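Local coordinates for protein Na-K-Cl cotransporter (Methanosarcina acetivorans, PDB 3G40) that forms the cytoplasmic C-terminal domain of a prokaryotic cation-chloride cotransporter, a membrane protein that probably carries chloride together with cations, at residues A[34-37]-A[38-41]; A[69-72]-A[73-77]; A[131-134]-A[135-138]; A[186-189]-A[190-194]. One frame throughout, in Å; residues are numbered along the deposited sequence.

Contact 1. Residues A[34-37]-A[38-41]; sequences MGTF and DFLR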
loop_
_atom_site.group_PDB
_atom_site.type_symbol
_atom_site.label_atom_id
_atom_site.label_comp_id
_atom_site.label_asym_id
_atom_site.label_seq_id
_atom_site.Cartn_x
_atom_site.Cartn_y
_atom_site.Cartn_z
ATOM N N MET A 34 -8.451 -6.186 2.228
ATOM C CA MET A 34 -7.283 -6.634 1.475
ATOM C C MET A 34 -6.227 -5.508 1.443
ATOM O O MET A 34 -5.025 -5.766 1.514
ATOM C CB MET A 34 -7.656 -7.038 0.052
ATOM C CG MET A 34 -8.437 -8.372 -0.031
ATOM S SD MET A 34 -7.535 -9.722 0.781
ATOM C CE MET A 34 -6.216 -10.013 -0.383
ATOM N N GLY A 35 -6.688 -4.269 1.337
ATOM C CA GLY A 35 -5.772 -3.135 1.277
ATOM C C GLY A 35 -5.080 -2.848 2.604
ATOM O O GLY A 35 -4.082 -2.127 2.648
ATOM N N THR A 36 -5.609 -3.424 3.684
ATOM C CA THR A 36 -5.110 -3.183 5.033
ATOM C C THR A 36 -4.493 -4.438 5.631
ATOM O O THR A 36 -3.942 -4.387 6.720
ATOM C CB THR A 36 -6.249 -2.746 5.989
ATOM O OG1 THR A 36 -7.134 -1.847 5.319
ATOM C CG2 THR A 36 -5.679 -2.068 7.221
ATOM N N PHE A 37 -4.601 -5.570 4.929
ATOM C CA PHE A 37 -4.117 -6.844 5.461
ATOM C C PHE A 37 -2.686 -6.763 6.023
ATOM O O PHE A 37 -2.423 -7.181 7.154
ATOM C CB PHE A 37 -4.202 -7.932 4.377
ATOM C CG PHE A 37 -3.772 -9.297 4.835
ATOM C CD1 PHE A 37 -4.745 -10.266 5.134
ATOM C CD2 PHE A 37 -2.428 -9.657 4.879
ATOM C CE1 PHE A 37 -4.373 -11.560 5.519
ATOM C CE2 PHE A 37 -2.045 -10.934 5.275
ATOM C CZ PHE A 37 -3.034 -11.901 5.589
ATOM N N ASP A 38 -1.751 -6.254 5.234
ATOM C CA ASP A 38 -0.348 -6.298 5.656
ATOM C C ASP A 38 -0.104 -5.459 6.905
ATOM O O ASP A 38 0.724 -5.794 7.751
ATOM C CB ASP A 38 0.591 -5.869 4.519
ATOM C CG ASP A 38 0.793 -6.961 3.484
ATOM O OD1 ASP A 38 0.469 -8.141 3.767
ATOM O OD2 ASP A 38 1.287 -6.647 2.382
ATOM N N PHE A 39 -0.822 -4.354 6.993
ATOM C CA PHE A 39 -0.698 -3.438 8.119
ATOM C C PHE A 39 -1.292 -4.090 9.369
ATOM O O PHE A 39 -0.703 -4.033 10.443
ATOM C CB PHE A 39 -1.398 -2.114 7.788
ATOM C CG PHE A 39 -1.232 -1.039 8.847
ATOM C CD1 PHE A 39 0.032 -0.650 9.276
ATOM C CD2 PHE A 39 -2.339 -0.413 9.389
ATOM C CE1 PHE A 39 0.184 0.337 10.244
ATOM C CE2 PHE A 39 -2.208 0.577 10.350
ATOM C CZ PHE A 39 -0.929 0.960 10.781
ATOM N N LEU A 40 -2.458 -4.724 9.233
ATOM C CA LEU A 40 -3.039 -5.446 10.364
ATOM C C LEU A 40 -2.064 -6.537 10.790
ATOM O O LEU A 40 -1.864 -6.773 11.981
ATOM C CB LEU A 40 -4.403 -6.074 9.975
ATOM C CG LEU A 40 -5.511 -5.054 9.720
ATOM C CD1 LEU A 40 -6.757 -5.675 9.043
ATOM C CD2 LEU A 40 -5.898 -4.359 11.012
ATOM N N ARG A 41 -1.460 -7.212 9.816
ATOM C CA ARG A 41 -0.466 -8.236 10.134
ATOM C C ARG A 41 0.756 -7.636 10.879
ATOM O O ARG A 41 1.265 -8.218 11.847
ATOM C CB ARG A 41 -0.018 -8.928 8.868
ATOM C CG ARG A 41 0.958 -10.057 9.077
ATOM C CD ARG A 41 1.737 -10.248 7.803
ATOM N NE ARG A 41 2.392 -8.990 7.441
ATOM C CZ ARG A 41 2.847 -8.699 6.225
ATOM N NH1 ARG A 41 2.714 -9.583 5.241
ATOM N NH2 ARG A 41 3.441 -7.522 5.999
HETATM O O HOH W 1 -2.357 -5.309 2.346
HETATM O O HOH W 2 -1.820 -2.997 4.335
#

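Contact 2. Residues A[69-72]-A[73-77]; sequences PSIS and EGFQE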
loop_
_atom_site.group_PDB
_atom_site.type_symbol
_atom_site.label_atom_id
_atom_site.label_comp_id
_atom_site.label_asym_id
_atom_site.label_seq_id
_atom_site.Cartn_x
_atom_site.Cartn_y
_atom_site.Cartn_z
ATOM N N PRO A 69 -13.533 -15.983 5.194
ATOM C CA PRO A 69 -12.819 -17.189 5.618
ATOM C C PRO A 69 -11.467 -17.308 4.938
ATOM O O PRO A 69 -10.514 -17.779 5.553
ATOM C CB PRO A 69 -13.735 -18.321 5.142
ATOM C CG PRO A 69 -15.073 -17.705 5.095
ATOM C CD PRO A 69 -14.863 -16.301 4.643
ATOM N N SER A 70 -11.375 -16.898 3.681
ATOM C CA SER A 70 -10.098 -16.991 2.981
ATOM C C SER A 70 -9.079 -16.012 3.569
ATOM O O SER A 70 -7.892 -16.326 3.712
ATOM C CB SER A 70 -10.271 -16.714 1.494
ATOM O OG SER A 70 -9.034 -16.866 0.824
ATOM N N ILE A 71 -9.546 -14.818 3.898
ATOM C CA ILE A 71 -8.638 -13.811 4.429
ATOM C C ILE A 71 -8.197 -14.219 5.827
ATOM O O ILE A 71 -7.037 -14.077 6.185
ATOM C CB ILE A 71 -9.261 -12.417 4.390
ATOM C CG1 ILE A 71 -9.637 -12.084 2.942
ATOM C CG2 ILE A 71 -8.262 -11.366 4.924
ATOM C CD1 ILE A 71 -10.519 -10.875 2.796
ATOM N N SER A 72 -9.117 -14.786 6.605
ATOM C CA SER A 72 -8.782 -15.238 7.950
ATOM C C SER A 72 -7.708 -16.338 7.903
ATOM O O SER A 72 -6.752 -16.326 8.674
ATOM C CB SER A 72 -10.060 -15.733 8.669
ATOM O OG SER A 72 -9.820 -15.906 10.049
ATOM N N GLU A 73 -7.874 -17.292 6.999
ATOM C CA GLU A 73 -6.857 -18.313 6.768
ATOM C C GLU A 73 -5.532 -17.668 6.339
ATOM O O GLU A 73 -4.451 -18.144 6.682
ATOM C CB GLU A 73 -7.340 -19.292 5.688
ATOM C CG GLU A 73 -6.266 -20.226 5.157
ATOM C CD GLU A 73 -5.887 -21.319 6.143
ATOM O OE1 GLU A 73 -6.010 -21.099 7.370
ATOM O OE2 GLU A 73 -5.461 -22.404 5.686
ATOM N N GLY A 74 -5.620 -16.575 5.594
ATOM C CA GLY A 74 -4.410 -15.882 5.162
ATOM C C GLY A 74 -3.616 -15.369 6.353
ATOM O O GLY A 74 -2.397 -15.493 6.385
ATOM N N PHE A 75 -4.302 -14.791 7.336
ATOM C CA PHE A 75 -3.627 -14.312 8.537
ATOM C C PHE A 75 -2.881 -15.447 9.216
ATOM O O PHE A 75 -1.722 -15.295 9.615
ATOM C CB PHE A 75 -4.595 -13.629 9.508
ATOM C CG PHE A 75 -4.923 -12.194 9.147
ATOM C CD1 PHE A 75 -6.202 -11.846 8.743
ATOM C CD2 PHE A 75 -3.936 -11.195 9.192
ATOM C CE1 PHE A 75 -6.520 -10.539 8.413
ATOM C CE2 PHE A 75 -4.239 -9.877 8.853
ATOM C CZ PHE A 75 -5.526 -9.543 8.460
ATOM N N GLN A 76 -3.546 -16.592 9.337
ATOM C CA GLN A 76 -2.945 -17.756 9.971
ATOM C C GLN A 76 -1.685 -18.198 9.246
ATOM O O GLN A 76 -0.689 -18.534 9.888
ATOM C CB GLN A 76 -3.946 -18.928 10.051
ATOM C CG GLN A 76 -5.131 -18.654 10.973
ATOM C CD GLN A 76 -6.039 -19.871 11.182
ATOM O OE1 GLN A 76 -5.575 -20.977 11.479
ATOM N NE2 GLN A 76 -7.339 -19.661 11.038
ATOM N N GLU A 77 -1.748 -18.233 7.914
ATOM C CA GLU A 77 -0.581 -18.537 7.089
ATOM C C GLU A 77 0.574 -17.556 7.341
ATOM O O GLU A 77 1.735 -17.923 7.215
ATOM C CB GLU A 77 -0.939 -18.486 5.601
ATOM C CG GLU A 77 -2.027 -19.450 5.186
ATOM C CD GLU A 77 -2.439 -19.278 3.734
ATOM O OE1 GLU A 77 -2.110 -18.228 3.135
ATOM O OE2 GLU A 77 -3.096 -20.199 3.198
HETATM O O HOH W 3 -9.698 -18.647 10.211
#

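Contact 3. Residues A[131-134]-A[135-138]; sequences IRKA and SMYR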
loop_
_atom_site.group_PDB
_atom_site.type_symbol
_atom_site.label_atom_id
_atom_site.label_comp_id
_atom_site.label_asym_id
_atom_site.label_seq_id
_atom_site.Cartn_x
_atom_site.Cartn_y
_atom_site.Cartn_z
ATOM N N ILE A 131 -16.383 4.456 19.447
ATOM C CA ILE A 131 -15.166 4.753 20.201
ATOM C C ILE A 131 -15.443 4.932 21.692
ATOM O O ILE A 131 -14.712 4.424 22.540
ATOM C CB ILE A 131 -14.478 6.013 19.644
ATOM C CG1 ILE A 131 -13.901 5.717 18.256
ATOM C CG2 ILE A 131 -13.396 6.510 20.596
ATOM C CD1 ILE A 131 -13.373 6.933 17.535
ATOM N N ARG A 132 -16.507 5.659 22.002
ATOM C CA ARG A 132 -16.911 5.898 23.381
ATOM C C ARG A 132 -17.287 4.571 24.063
ATOM O O ARG A 132 -16.906 4.314 25.209
ATOM C CB ARG A 132 -18.099 6.858 23.384
ATOM C CG ARG A 132 -18.179 7.813 24.558
ATOM C CD ARG A 132 -19.426 8.681 24.424
ATOM N NE ARG A 132 -20.633 7.864 24.298
ATOM C CZ ARG A 132 -21.578 7.771 25.229
ATOM N NH1 ARG A 132 -21.476 8.464 26.355
ATOM N NH2 ARG A 132 -22.635 6.992 25.029
ATOM N N LYS A 133 -18.024 3.734 23.338
ATOM C CA LYS A 133 -18.485 2.440 23.838
ATOM C C LYS A 133 -17.358 1.432 24.072
ATOM O O LYS A 133 -17.452 0.591 24.965
ATOM C CB LYS A 133 -19.494 1.821 22.862
ATOM C CG LYS A 133 -20.816 2.570 22.707
ATOM C CD LYS A 133 -21.831 2.184 23.780
ATOM C CE LYS A 133 -23.196 2.803 23.490
ATOM N NZ LYS A 133 -24.043 2.950 24.710
ATOM N N ALA A 134 -16.302 1.500 23.260
ATOM C CA ALA A 134 -15.238 0.493 23.309
ATOM C C ALA A 134 -14.580 0.419 24.683
ATOM O O ALA A 134 -14.195 -0.657 25.143
ATOM C CB ALA A 134 -14.184 0.742 22.214
ATOM N N SER A 135 -14.463 1.569 25.338
ATOM C CA SER A 135 -13.848 1.641 26.656
ATOM C C SER A 135 -14.661 0.847 27.674
ATOM O O SER A 135 -14.106 0.237 28.589
ATOM C CB SER A 135 -13.724 3.100 27.093
ATOM O OG SER A 135 -13.235 3.897 26.024
ATOM N N MET A 136 -15.978 0.850 27.499
ATOM C CA MET A 136 -16.872 0.137 28.394
ATOM C C MET A 136 -16.568 -1.360 28.427
ATOM O O MET A 136 -16.715 -2.014 29.462
ATOM C CB MET A 136 -18.327 0.365 27.974
ATOM C CG MET A 136 -18.696 1.830 27.796
ATOM S SD MET A 136 -20.386 2.061 27.214
ATOM C CE MET A 136 -20.507 3.850 27.217
ATOM N N TYR A 137 -16.150 -1.905 27.290
ATOM C CA TYR A 137 -15.831 -3.324 27.206
ATOM C C TYR A 137 -14.342 -3.598 27.417
ATOM O O TYR A 137 -13.802 -4.582 26.899
ATOM C CB TYR A 137 -16.309 -3.896 25.868
ATOM C CG TYR A 137 -17.812 -3.827 25.697
ATOM C CD1 TYR A 137 -18.412 -2.731 25.091
ATOM C CD2 TYR A 137 -18.632 -4.851 26.159
ATOM C CE1 TYR A 137 -19.787 -2.661 24.942
ATOM C CE2 TYR A 137 -20.006 -4.788 26.013
ATOM C CZ TYR A 137 -20.577 -3.691 25.403
ATOM O OH TYR A 137 -21.942 -3.620 25.254
ATOM N N ARG A 138 -13.688 -2.729 28.182
ATOM C CA ARG A 138 -12.253 -2.859 28.433
ATOM C C ARG A 138 -11.451 -2.962 27.133
ATOM O O ARG A 138 -10.501 -3.744 27.041
ATOM C CB ARG A 138 -11.977 -4.087 29.303
ATOM C CG ARG A 138 -12.677 -4.074 30.649
ATOM C CD ARG A 138 -12.655 -5.456 31.281
ATOM N NE ARG A 138 -11.310 -6.027 31.311
ATOM C CZ ARG A 138 -11.048 -7.314 31.525
ATOM N NH1 ARG A 138 -12.041 -8.171 31.722
ATOM N NH2 ARG A 138 -9.794 -7.747 31.535
#

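Contact 4. Residues A[186-189]-A[190-194]; sequences YKLK and SNWKA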
loop_
_atom_site.group_PDB
_atom_site.type_symbol
_atom_site.label_atom_id
_atom_site.label_comp_id
_atom_site.label_asym_id
_atom_site.label_seq_id
_atom_site.Cartn_x
_atom_site.Cartn_y
_atom_site.Cartn_z
ATOM N N TYR A 186 6.444 0.683 19.063
ATOM C CA TYR A 186 7.487 -0.324 19.214
ATOM C C TYR A 186 7.269 -1.528 18.292
ATOM O O TYR A 186 8.209 -2.063 17.698
ATOM C CB TYR A 186 7.518 -0.830 20.655
ATOM C CG TYR A 186 8.564 -1.894 20.855
ATOM C CD1 TYR A 186 9.884 -1.550 21.116
ATOM C CD2 TYR A 186 8.242 -3.244 20.747
ATOM C CE1 TYR A 186 10.855 -2.522 21.283
ATOM C CE2 TYR A 186 9.204 -4.222 20.910
ATOM C CZ TYR A 186 10.508 -3.857 21.179
ATOM O OH TYR A 186 11.469 -4.830 21.345
ATOM N N LYS A 187 6.026 -1.987 18.220
ATOM C CA LYS A 187 5.691 -3.128 17.358
ATOM C C LYS A 187 6.008 -2.832 15.878
ATOM O O LYS A 187 6.647 -3.639 15.189
ATOM C CB LYS A 187 4.209 -3.476 17.549
ATOM C CG LYS A 187 3.650 -4.558 16.596
ATOM C CD LYS A 187 4.452 -5.844 16.684
ATOM C CE LYS A 187 4.223 -6.568 17.999
ATOM N NZ LYS A 187 5.008 -7.841 18.055
ATOM N N LEU A 188 5.580 -1.668 15.389
ATOM C CA LEU A 188 5.810 -1.324 13.993
ATOM C C LEU A 188 7.275 -0.997 13.752
ATOM O O LEU A 188 7.847 -1.364 12.726
ATOM C CB LEU A 188 4.906 -0.164 13.549
ATOM C CG LEU A 188 3.420 -0.494 13.518
ATOM C CD1 LEU A 188 2.592 0.722 13.150
ATOM C CD2 LEU A 188 3.133 -1.676 12.542
ATOM N N LYS A 189 7.912 -0.342 14.712
ATOM C CA LYS A 189 9.363 -0.157 14.567
ATOM C C LYS A 189 9.997 -1.514 14.295
ATOM O O LYS A 189 10.832 -1.669 13.411
ATOM C CB LYS A 189 9.983 0.439 15.831
ATOM C CG LYS A 189 11.523 0.492 15.792
ATOM C CD LYS A 189 12.102 0.984 17.111
ATOM C CE LYS A 189 13.575 0.624 17.249
ATOM N NZ LYS A 189 14.410 1.075 16.101
ATOM N N SER A 190 9.591 -2.509 15.077
ATOM C CA SER A 190 10.236 -3.803 15.000
ATOM C C SER A 190 9.850 -4.561 13.712
ATOM O O SER A 190 10.712 -5.100 13.019
ATOM C CB SER A 190 9.908 -4.616 16.268
ATOM O OG SER A 190 10.018 -6.002 16.039
ATOM N N ASN A 191 8.564 -4.584 13.373
ATOM C CA ASN A 191 8.126 -5.325 12.186
ATOM C C ASN A 191 8.512 -4.671 10.840
ATOM O O ASN A 191 8.791 -5.371 9.876
ATOM C CB ASN A 191 6.631 -5.641 12.260
ATOM C CG ASN A 191 6.340 -6.780 13.221
ATOM O OD1 ASN A 191 7.230 -7.566 13.533
ATOM N ND2 ASN A 191 5.110 -6.856 13.713
ATOM N N TRP A 192 8.544 -3.340 10.791
ATOM C CA TRP A 192 8.983 -2.611 9.590
ATOM C C TRP A 192 10.498 -2.437 9.532
ATOM O O TRP A 192 11.050 -2.097 8.474
ATOM C CB TRP A 192 8.360 -1.211 9.540
ATOM C CG TRP A 192 6.889 -1.179 9.289
ATOM C CD1 TRP A 192 6.057 -2.251 9.031
ATOM C CD2 TRP A 192 6.064 -0.009 9.237
ATOM N NE1 TRP A 192 4.765 -1.805 8.838
ATOM C CE2 TRP A 192 4.744 -0.437 8.953
ATOM C CE3 TRP A 192 6.312 1.357 9.404
ATOM C CZ2 TRP A 192 3.680 0.456 8.843
ATOM C CZ3 TRP A 192 5.253 2.246 9.301
ATOM C CH2 TRP A 192 3.949 1.789 9.011
ATOM N N LYS A 193 11.167 -2.641 10.668
ATOM C CA LYS A 193 12.583 -2.288 10.791
ATOM C C LYS A 193 12.769 -0.835 10.377
ATOM O O LYS A 193 13.670 -0.499 9.613
ATOM C CB LYS A 193 13.463 -3.211 9.952
ATOM C CG LYS A 193 13.442 -4.652 10.441
ATOM C CD LYS A 193 14.461 -5.516 9.723
ATOM C CE LYS A 193 14.506 -6.915 10.328
ATOM N NZ LYS A 193 15.506 -7.794 9.660
ATOM N N ALA A 194 11.891 0.010 10.902
ATOM C CA ALA A 194 11.865 1.439 10.627
ATOM C C ALA A 194 12.596 2.219 11.721
ATOM O O ALA A 194 12.863 1.688 12.801
ATOM C CB ALA A 194 10.396 1.914 10.532
HETATM O O HOH W 4 7.780 -7.953 16.213
HETATM O O HOH W 5 14.367 -0.553 13.497
#

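Contact 1. Residues A[34-37]-A[38-41]
Thr36 and Leu40 pack against each other one turn apart on helix 30-44, the crossover helix of the beta-alpha-beta unit between strands 22-27 and 49-54. Their side chains cross at a slant, with Thr36 CG2 3.9 Å from Leu40 CG. This is the tight side. Thr36 CG2 stands anti to its own backbone N (chi1 of OG1 -40°). This torsion puts the methyl beside Leu40 and OG1 on the side of Glu32 O, its bonding partner. Leu40 N bonds Thr36 O at 2.9 Å, nearly straight at 171°. Both side chains touch Phe114.

The other side is looser and bridged by water, and the helix is kinked there. Water 1 joins Met34 O to Asp38 N, and water 2 joins Gly35 O to Phe39 N. The waters stand where the direct helical bonds would be. Gly153 and Arg154 of the second subunit pack nearby. Direct bonding resumes with Leu40 N and with Arg41 N, which reaches Phe37 O.

Phe37 faces helix 64-77, where its ring stacks on Phe75. Arg41 NH1 pairs with Asp38 by charge alone and also forms a salt bridge with Glu78. Asp38 OD1 meets the edge of the Phe37 ring in its plane, 3.5 Å from CD2.

Contact 2. Residues A[69-72]-A[73-77]
Ser72 OG is held by two partners, Ser82 OG of strand 81-86 and water 3 at 2.7 Å. The same water accepts a weak bond from Gln76 NE2, also 2.7 Å away. It therefore links side chains one turn apart on helix 64-77. Gln76 runs out extended beyond CG, and its CG passes 3.7 Å from Ser72 O.

In the backbone, four successive bonds run from residues 73-76 back to residues 69-72, each spanning four residues. The straightest is Glu73 N to Pro69 O, with an angle of 167° at the hydrogen. Gln76 N to Ser72 O is the longest, at 3.3 Å.

On the buried side, Ile71 and Phe75 lie next to each other and point the same way. Ile71 CG2 is 4.0 Å from Phe75 CE1. Phe75 CD1 also comes within 3.5 Å of Ile71 O, which approaches the ring obliquely. This pair faces helix 30-44, where Ile71 meets Leu33 and Met34. Phe75 also touches Val50 of strand 49-54, so the helix packs against both the sheet and its neighbouring helix.

The chemistry divides by side. Apolar packing and the buried Ser72-Ser82 bond both join the helix to the fold, while Glu73 and Gln76 are exposed. Ser72 is buried, but its hydroxyl is satisfied by the strand and a water.

Contact 3. Residues A[131-134]-A[135-138]
The helix loosens at its C-terminal end: Met136 N bonds Lys133 O and Tyr137 N bonds Ala134 O, both weakly and both only three residues back. Met136 N lies 2.9 Å from Lys133 O, but the bond is bent to 129° at the hydrogen. Tyr137 N lies 3.2 Å from Ala134 O, with a bend to 134°.

Lys133 and Met136 provide the main side-chain contact. Their chains cross on the outer side of the helix, with Lys133 CD 3.7 Å from Met136 SD. Lys133 bends at chi2 (-85°), while Met136 runs extended from CG to CE. That extension carries Met136 CE back over one face of the Arg132 guanidinium, 4.4 Å from NH2. Arg132 NH2 itself forms a salt bridge with Glu129, one turn earlier.

The turn is a Schellman motif that ends helix 124-136. Arg138 is its C-prime residue, with positive phi. Arg138 N bonds Ser135 O, and Met139 N bonds Ala134 O. The chain can then enter strand 140-145, which completes the beta-alpha-beta unit begun by strand 112-116.

Tyr137 lies at the turn. The edge of its ring meets Lys133 O, with Tyr137 CD1 3.5 Å away. The ring also packs on helix 94-103, against Val97, Met100 and Glu101. Ile131 and Ser135 touch Leu276 of strand 271-276. Arg138 points away from the helix, and its NE forms a salt bridge with Glu280.

Contact 4. Residues A[186-189]-A[190-194]
Leu188 and Trp192 pack one turn apart near the C-terminal end of helix 179-192. This helix connects the neighbouring parallel strands 157-161 and 195-201 in a beta-alpha-beta arrangement. The two side chains lie next to each other and point the same way. Leu188 CD2 sits over one face of the indole, offset toward its rim and 4.0 Å from Trp192 NE1. In the backbone, Trp192 N bonds Leu188 O at 2.9 Å.

Lys187 and Asn191 form the second pair. Lys187 folds at chi2 and chi3 (56° and 71°), which brings its CD to 3.2 Å from Asn191 ND2. Water 4 joins their polar ends. It donates to Asn191 OD1, accepts a weak bond from Lys187 NZ, and also meets Ser190 OG.

The next shell holds these groups. Trp192 NE1 bonds Asp42 OD2. Asn191 ND2 bonds both Asp42 O and Tyr45 O, and Lys187 NZ also reaches Tyr45 O. The indole and Leu188 further touch Phe39, Ile158 and Leu247. Thus the polar ends tie helix 179-192 to the C-terminal end of helix 30-44 and to Tyr45 just after it, beside an apolar patch.

Lys193, with positive phi, is the first residue to leave the helix after Trp192. Ala194 N turns back to Lys189 O, a bond of 3.2 Å that lies in the carbonyl plane and uses a lone pair. Lys189 reaches over the same end. Water 5 accepts from Lys189 NZ and donates to Ala194 O, 2.8 Å away.

Overall arrangement
All four contacts lie on single helices or at their C-terminal ends, around the mixed sheet. Contacts 1 and 2 pack helix 30-44 on helix 64-77. Contact 1 packs on the second subunit; contact 2 reaches it by a long, weak ion pair. Contact 1 also meets contact 4, where Phe39 CE1 lies 3.8 Å from Trp192 CZ2. Helix 30-44 thus joins helix 64-77 to helix 179-192. Contact 3 stands apart, across the chain's centre from contact 4. Contact 1 has no exposed touching residue; contacts 2 and 3 have three each, contact 4 two. Waters bridge backbone in contact 1, side chains in contact 2, both in contact 4. Contacts 3 and 4 run into turns; contact 2 reaches its helix's last residue.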